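Local coordinates for protein dermonecrotic toxin (Pasteurella multocida, PDB 2EBF) that acts as a mitogenic, bone-resorbing dermonecrotic toxin in the severe progressive form of atrophic rhinitis of pigs, of which this chain is the C-terminal region, at residues I263-S266 against Y267-F271; Y285-Y288 against P289-F293; P224-E227 against S228-E231. All blocks are in the same frame, centred on the assembly; numbering follows the deposited sequence.

Contact 1 (I263-S266 against Y267-F271); sequences IGHS and YEEMF
H265 and E269 meet through a hydrogen bond where a loop turns into a helix. ND1 of H265 donates to OE1 of E269 at 2.9 Å, and the bond is almost straight at 177°. The oxygen lies in the plane of the imidazole. The ring and carboxylate planes are 70° apart, and ND1 meets OE1 from above the carboxylate plane. The E269 chain runs out straight, its CG turned away from the backbone N (chi1 172°). NE2 of H265 is bonded to the backbone N of K253. With a partner at each ring nitrogen, the rotation of the imidazole is set.

S266 is the N-cap of the helix. Its OG accepts from the backbone N of E269 at 3.2 Å. Its carbonyl O takes the N-H of M270 at 3.0 Å, the first i to i+4 bond of the helix. Two waters extend the cap. One links OG of S266 to OE1 of E268, while OE2 of E268 is bonded to the backbone N of N465. The other links the backbone N of S266 to OE2 of E269, so each oxygen of the E269 carboxylate has a partner.

The apolar part is carried by the methyl end of M270. Its CE sits 3.3 Å from CB of H265 and 3.4 Å from CG2 of I263, a tight fit.

The buried loop with its cap links strand 260-263 to helix 267-273 in the C2 region of the Pasteurella multocida toxin. I263 packs on strands 205-207 and 254-257 and on L296 of helix 288-300. Y267 and M270 lean on F293 of that same helix.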
loop_
_atom_site.group_PDB
_atom_site.type_symbol
_atom_site.label_atom_id
_atom_site.label_comp_id
_atom_site.label_asym_id
_atom_site.label_seq_id
_atom_site.Cartn_x
_atom_site.Cartn_y
_atom_site.Cartn_z
ATOM N N ILE A 263 11.517 19.912 16.710
ATOM C CA ILE A 263 10.101 19.688 16.972
ATOM C C ILE A 263 9.762 18.194 16.938
ATOM O O ILE A 263 10.170 17.468 16.016
ATOM C CB ILE A 263 9.220 20.489 15.973
ATOM C CG1 ILE A 263 9.436 21.998 16.167
ATOM C CG2 ILE A 263 7.745 20.127 16.123
ATOM C CD1 ILE A 263 9.024 22.855 14.981
ATOM N N GLY A 264 9.013 17.750 17.948
ATOM C CA GLY A 264 8.593 16.354 18.066
ATOM C C GLY A 264 7.103 16.109 17.872
ATOM O O GLY A 264 6.672 14.958 17.814
ATOM N N HIS A 265 6.314 17.179 17.781
ATOM C CA HIS A 265 4.881 17.061 17.505
ATOM C C HIS A 265 4.667 17.102 16.010
ATOM O O HIS A 265 5.219 17.958 15.327
ATOM C CB HIS A 265 4.084 18.204 18.128
ATOM C CG HIS A 265 4.329 18.396 19.589
ATOM N ND1 HIS A 265 3.508 17.857 20.555
ATOM C CD2 HIS A 265 5.295 19.077 20.250
ATOM C CE1 HIS A 265 3.959 18.195 21.751
ATOM N NE2 HIS A 265 5.042 18.936 21.592
ATOM N N SER A 266 3.843 16.195 15.501
ATOM C CA SER A 266 3.587 16.150 14.072
ATOM C C SER A 266 2.748 17.347 13.636
ATOM O O SER A 266 1.972 17.903 14.424
ATOM C CB SER A 266 2.903 14.835 13.693
ATOM O OG SER A 266 1.576 14.789 14.186
ATOM N N TYR A 267 2.931 17.750 12.384
ATOM C CA TYR A 267 2.146 18.811 11.770
ATOM C C TYR A 267 0.660 18.681 12.097
ATOM O O TYR A 267 0.024 19.642 12.533
ATOM C CB TYR A 267 2.351 18.780 10.251
ATOM C CG TYR A 267 1.495 19.756 9.482
ATOM C CD1 TYR A 267 0.744 19.339 8.388
ATOM C CD2 TYR A 267 1.441 21.099 9.844
ATOM C CE1 TYR A 267 -0.038 20.239 7.671
ATOM C CE2 TYR A 267 0.663 22.003 9.143
ATOM C CZ TYR A 267 -0.073 21.575 8.064
ATOM O OH TYR A 267 -0.845 22.485 7.376
ATOM N N GLU A 268 0.120 17.482 11.893
ATOM C CA GLU A 268 -1.312 17.228 12.061
ATOM C C GLU A 268 -1.750 17.278 13.516
ATOM O O GLU A 268 -2.856 17.735 13.821
ATOM C CB GLU A 268 -1.696 15.883 11.442
ATOM C CG GLU A 268 -1.569 15.839 9.922
ATOM C CD GLU A 268 -0.245 15.261 9.447
ATOM O OE1 GLU A 268 0.678 15.075 10.277
ATOM O OE2 GLU A 268 -0.134 14.983 8.230
ATOM N N GLU A 269 -0.888 16.802 14.408
ATOM C CA GLU A 269 -1.152 16.894 15.836
ATOM C C GLU A 269 -1.316 18.355 16.255
ATOM O O GLU A 269 -2.268 18.714 16.956
ATOM C CB GLU A 269 -0.029 16.247 16.637
ATOM C CG GLU A 269 -0.155 16.491 18.136
ATOM C CD GLU A 269 1.001 15.946 18.929
ATOM O OE1 GLU A 269 1.092 16.268 20.129
ATOM O OE2 GLU A 269 1.820 15.196 18.368
ATOM N N MET A 270 -0.383 19.195 15.816
ATOM C CA MET A 270 -0.433 20.615 16.130
ATOM C C MET A 270 -1.652 21.294 15.518
ATOM O O MET A 270 -2.324 22.077 16.191
ATOM C CB MET A 270 0.845 21.306 15.672
ATOM C CG MET A 270 2.063 20.843 16.418
ATOM S SD MET A 270 3.439 21.945 16.085
ATOM C CE MET A 270 4.669 21.264 17.186
ATOM N N PHE A 271 -1.944 20.980 14.260
ATOM C CA PHE A 271 -3.062 21.594 13.546
ATOM C C PHE A 271 -4.410 21.372 14.232
ATOM O O PHE A 271 -5.246 22.278 14.272
ATOM C CB PHE A 271 -3.130 21.091 12.106
ATOM C CG PHE A 271 -4.244 21.701 11.301
ATOM C CD1 PHE A 271 -4.022 22.846 10.541
ATOM C CD2 PHE A 271 -5.515 21.136 11.305
ATOM C CE1 PHE A 271 -5.048 23.416 9.793
ATOM C CE2 PHE A 271 -6.552 21.698 10.560
ATOM C CZ PHE A 271 -6.313 22.844 9.801
HETATM O O HOH W 1 0.591 13.122 12.308
HETATM O O HOH W 2 3.078 13.569 17.036
#

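Contact 2 (Y285-Y288 against P289-F293); sequences YELY and PFTFF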
loop_
_atom_site.group_PDB
_atom_site.type_symbol
_atom_site.label_atom_id
_atom_site.label_comp_id
_atom_site.label_asym_id
_atom_site.label_seq_id
_atom_site.Cartn_x
_atom_site.Cartn_y
_atom_site.Cartn_z
ATOM N N TYR A 285 -5.382 27.336 27.459
ATOM C CA TYR A 285 -4.045 27.135 26.888
ATOM C C TYR A 285 -3.422 28.423 26.340
ATOM O O TYR A 285 -2.330 28.405 25.744
ATOM C CB TYR A 285 -4.069 25.987 25.864
ATOM C CG TYR A 285 -4.577 24.688 26.475
ATOM C CD1 TYR A 285 -5.821 24.162 26.124
ATOM C CD2 TYR A 285 -3.822 24.008 27.437
ATOM C CE1 TYR A 285 -6.292 22.975 26.702
ATOM C CE2 TYR A 285 -4.284 22.830 28.017
ATOM C CZ TYR A 285 -5.513 22.320 27.641
ATOM O OH TYR A 285 -5.955 21.167 28.224
ATOM N N GLU A 286 -4.122 29.537 26.561
ATOM C CA GLU A 286 -3.640 30.885 26.232
ATOM C C GLU A 286 -3.313 31.029 24.736
ATOM O O GLU A 286 -3.754 30.218 23.922
ATOM C CB GLU A 286 -2.449 31.266 27.129
ATOM C CG GLU A 286 -2.210 32.773 27.305
ATOM C CD GLU A 286 -3.317 33.485 28.063
ATOM O OE1 GLU A 286 -3.799 32.958 29.092
ATOM O OE2 GLU A 286 -3.696 34.593 27.631
ATOM N N LEU A 287 -2.546 32.049 24.369
ATOM C CA LEU A 287 -2.284 32.311 22.960
ATOM C C LEU A 287 -1.006 31.643 22.450
ATOM O O LEU A 287 -0.865 31.422 21.252
ATOM C CB LEU A 287 -2.243 33.825 22.699
ATOM C CG LEU A 287 -2.508 34.329 21.270
ATOM C CD1 LEU A 287 -3.948 34.045 20.814
ATOM C CD2 LEU A 287 -2.187 35.819 21.154
ATOM N N TYR A 288 -0.108 31.294 23.371
ATOM C CA TYR A 288 1.297 30.987 23.053
ATOM C C TYR A 288 1.549 29.859 22.040
ATOM O O TYR A 288 2.400 30.016 21.158
ATOM C CB TYR A 288 2.116 30.755 24.331
ATOM C CG TYR A 288 1.784 31.702 25.468
ATOM C CD1 TYR A 288 1.566 33.060 25.237
ATOM C CD2 TYR A 288 1.695 31.237 26.777
ATOM C CE1 TYR A 288 1.252 33.929 26.283
ATOM C CE2 TYR A 288 1.389 32.094 27.832
ATOM C CZ TYR A 288 1.168 33.438 27.579
ATOM O OH TYR A 288 0.858 34.289 28.623
ATOM N N PRO A 289 0.824 28.725 22.158
ATOM C CA PRO A 289 1.049 27.669 21.168
ATOM C C PRO A 289 0.593 28.117 19.792
ATOM O O PRO A 289 1.233 27.782 18.796
ATOM C CB PRO A 289 0.166 26.517 21.669
ATOM C CG PRO A 289 -0.144 26.841 23.094
ATOM C CD PRO A 289 -0.200 28.328 23.145
ATOM N N PHE A 290 -0.500 28.878 19.750
ATOM C CA PHE A 290 -1.054 29.393 18.503
ATOM C C PHE A 290 -0.088 30.375 17.835
ATOM O O PHE A 290 0.114 30.323 16.621
ATOM C CB PHE A 290 -2.438 30.017 18.740
ATOM C CG PHE A 290 -3.100 30.544 17.495
ATOM C CD1 PHE A 290 -3.263 31.915 17.308
ATOM C CD2 PHE A 290 -3.561 29.679 16.510
ATOM C CE1 PHE A 290 -3.874 32.414 16.152
ATOM C CE2 PHE A 290 -4.171 30.166 15.350
ATOM C CZ PHE A 290 -4.329 31.536 15.172
ATOM N N THR A 291 0.512 31.250 18.642
ATOM C CA THR A 291 1.539 32.178 18.169
ATOM C C THR A 291 2.711 31.400 17.573
ATOM O O THR A 291 3.148 31.685 16.455
ATOM C CB THR A 291 2.031 33.102 19.311
ATOM O OG1 THR A 291 0.909 33.771 19.906
ATOM C CG2 THR A 291 3.028 34.143 18.789
ATOM N N PHE A 292 3.196 30.415 18.328
ATOM C CA PHE A 292 4.288 29.543 17.904
ATOM C C PHE A 292 3.996 28.858 16.565
ATOM O O PHE A 292 4.834 28.863 15.661
ATOM C CB PHE A 292 4.575 28.507 18.998
ATOM C CG PHE A 292 5.541 27.431 18.586
ATOM C CD1 PHE A 292 6.916 27.625 18.713
ATOM C CD2 PHE A 292 5.076 26.216 18.074
ATOM C CE1 PHE A 292 7.819 26.631 18.332
ATOM C CE2 PHE A 292 5.967 25.213 17.693
ATOM C CZ PHE A 292 7.342 25.419 17.821
ATOM N N PHE A 293 2.799 28.291 16.443
ATOM C CA PHE A 293 2.396 27.555 15.247
ATOM C C PHE A 293 2.108 28.496 14.081
ATOM O O PHE A 293 2.426 28.182 12.931
ATOM C CB PHE A 293 1.175 26.670 15.560
ATOM C CG PHE A 293 0.830 25.680 14.471
ATOM C CD1 PHE A 293 -0.433 25.691 13.883
ATOM C CD2 PHE A 293 1.760 24.733 14.039
ATOM C CE1 PHE A 293 -0.768 24.775 12.883
ATOM C CE2 PHE A 293 1.433 23.811 13.030
ATOM C CZ PHE A 293 0.172 23.838 12.455
#
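The carbonyl O of L287 is approached by two groups of T291. The backbone N of T291 donates to it at 3.0 Å, with an N-H...O angle of 161° and the donor in the carbonyl plane. OG1 of T291 lies 3.2 Å from the same O of L287. This OG1 is hydrogen-bonded to OH of Y226, and which acceptor its proton serves is left open. With OG1 anti to the carbonyl carbon of its own residue (chi1 -55°), the hydroxyl is turned back toward O of L287. One residue on, the backbone N of F292 donates to O of Y288 at 3.0 Å, from a position tilted out of the carbonyl plane.

P289 follows Y288 in the first turn. It has no N-H to give, and its ring packs against the chain before it. CD of P289 comes 3.4 Å from the carbonyl O of Y285.

The L287 side chain lies against F290 and T291. CD1 of L287 touches CD1 of F290 at 4.2 Å, set obliquely to the ring. CG of L287 rests 3.7 Å from OG1 of T291. Within the loop, CG of E286 lies over one face of the Y288 ring, toward its rim.

The contact is the start of helix 288-300, after the loop that follows helix 267-273. Y288 and F292 pack on helix 234-248. Y288 touches L241 and E244 there, and F292 touches L238 and L242. Y285 rests on helix 425-434, where its OH is bonded to D428.

Contact 3 (P224-E227 against S228-E231); sequences PAYE and SWNE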
loop_
_atom_site.group_PDB
_atom_site.type_symbol
_atom_site.label_atom_id
_atom_site.label_comp_id
_atom_site.label_asym_id
_atom_site.label_seq_id
_atom_site.Cartn_x
_atom_site.Cartn_y
_atom_site.Cartn_z
ATOM N N PRO A 224 0.077 42.607 22.273
ATOM C CA PRO A 224 -0.188 42.932 23.681
ATOM C C PRO A 224 0.200 41.846 24.695
ATOM O O PRO A 224 0.635 42.174 25.803
ATOM C CB PRO A 224 -1.703 43.158 23.703
ATOM C CG PRO A 224 -2.025 43.617 22.335
ATOM C CD PRO A 224 -1.104 42.864 21.426
ATOM N N ALA A 225 0.061 40.577 24.309
ATOM C CA ALA A 225 0.294 39.444 25.214
ATOM C C ALA A 225 1.740 39.272 25.699
ATOM O O ALA A 225 1.978 38.606 26.709
ATOM C CB ALA A 225 -0.210 38.145 24.584
ATOM N N TYR A 226 2.693 39.873 24.989
ATOM C CA TYR A 226 4.117 39.658 25.267
ATOM C C TYR A 226 4.863 40.929 25.679
ATOM O O TYR A 226 6.092 41.007 25.578
ATOM C CB TYR A 226 4.784 39.001 24.055
ATOM C CG TYR A 226 4.018 37.799 23.565
ATOM C CD1 TYR A 226 4.100 36.582 24.239
ATOM C CD2 TYR A 226 3.182 37.886 22.449
ATOM C CE1 TYR A 226 3.388 35.477 23.808
ATOM C CE2 TYR A 226 2.460 36.778 22.005
ATOM C CZ TYR A 226 2.571 35.579 22.694
ATOM O OH TYR A 226 1.864 34.475 22.278
ATOM N N GLU A 227 4.116 41.916 26.159
ATOM C CA GLU A 227 4.711 43.178 26.582
ATOM C C GLU A 227 5.462 43.083 27.911
ATOM O O GLU A 227 6.449 43.786 28.109
ATOM C CB GLU A 227 3.674 44.302 26.566
ATOM C CG GLU A 227 3.686 45.068 25.241
ATOM C CD GLU A 227 2.300 45.368 24.691
ATOM O OE1 GLU A 227 2.160 45.391 23.445
ATOM O OE2 GLU A 227 1.354 45.575 25.489
ATOM N N SER A 228 5.013 42.201 28.804
ATOM C CA SER A 228 5.729 41.946 30.062
ATOM C C SER A 228 7.055 41.195 29.850
ATOM O O SER A 228 7.908 41.168 30.738
ATOM C CB SER A 228 4.838 41.192 31.058
ATOM O OG SER A 228 4.533 39.886 30.595
ATOM N N TRP A 229 7.219 40.604 28.667
ATOM C CA TRP A 229 8.405 39.811 28.334
ATOM C C TRP A 229 9.590 40.658 27.883
ATOM O O TRP A 229 10.741 40.263 28.083
ATOM C CB TRP A 229 8.066 38.789 27.250
ATOM C CG TRP A 229 7.127 37.714 27.700
ATOM C CD1 TRP A 229 6.262 37.762 28.759
ATOM C CD2 TRP A 229 6.934 36.439 27.083
ATOM N NE1 TRP A 229 5.559 36.588 28.849
ATOM C CE2 TRP A 229 5.949 35.758 27.830
ATOM C CE3 TRP A 229 7.505 35.800 25.973
ATOM C CZ2 TRP A 229 5.516 34.467 27.501
ATOM C CZ3 TRP A 229 7.077 34.517 25.646
ATOM C CH2 TRP A 229 6.093 33.865 26.410
ATOM N N ASN A 230 9.299 41.804 27.263
ATOM C CA ASN A 230 10.316 42.776 26.826
ATOM C C ASN A 230 11.267 42.255 25.748
ATOM O O ASN A 230 12.487 42.238 25.947
ATOM C CB ASN A 230 11.120 43.312 28.023
ATOM C CG ASN A 230 10.465 44.502 28.686
ATOM O OD1 ASN A 230 9.431 44.377 29.349
ATOM N ND2 ASN A 230 11.078 45.672 28.528
ATOM N N GLU A 231 10.704 41.839 24.612
ATOM C CA GLU A 231 11.490 41.280 23.502
ATOM C C GLU A 231 11.273 42.042 22.187
ATOM O O GLU A 231 10.157 42.479 21.889
ATOM C CB GLU A 231 11.179 39.787 23.304
ATOM C CG GLU A 231 11.257 38.912 24.567
ATOM C CD GLU A 231 12.665 38.767 25.142
ATOM O OE1 GLU A 231 13.656 39.040 24.429
ATOM O OE2 GLU A 231 12.778 38.371 26.322
#
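The backbone of Y226 to W229 makes a tight turn, with the CA atoms of these two residues 5.3 Å apart, and a weak bond from the backbone N of W229 to O of Y226 at 3.3 Å closes it. The N-H...O angle is only 144°.

The Y226 and W229 side chains run alongside each other from the turn. They form a T-shaped (edge-to-face) pair. The edge of Y226 is directed at the six-membered ring of W229, with the centroids 5.1 Å apart and the planes at 72°. CD1 of Y226 does most of the touching. It lies over one face of the indole, toward the rim, 3.9 Å from CZ3 of W229. The tyrosine has CG anti to its carbonyl carbon (chi1 -50°). CB of A225 lies over one face of the tyrosine ring. CB of W229 also leans on O of Y226, at 3.4 Å.

The turn lies at the surface, in the loop between strand 205-207 and helix 234-248. Y226 packs on L237 and L241 of that helix and W229 on E244, while the tyrosine hydroxyl reaches T291 on helix 288-300.

How the contacts relate
All three contacts are local and lie in the C2 region of the Pasteurella multocida toxin. Contact 1 is buried, contact 2 partly buried and contact 3 at the surface. Contacts 1 and 2 both start helices, but differently: contact 1 has a serine cap with charged and water-linked groups, contact 2 a proline in the first turn and more aromatic packing. They touch where M270 and Y267 meet F293. Contact 3 has no regular helix and relies on an aromatic pair with one weak backbone bond. It reaches contact 2 through Y226 and T291, and both pack on helix 234-248. Contacts 1 and 3 do not touch, their nearest atoms being about 14 Å apart.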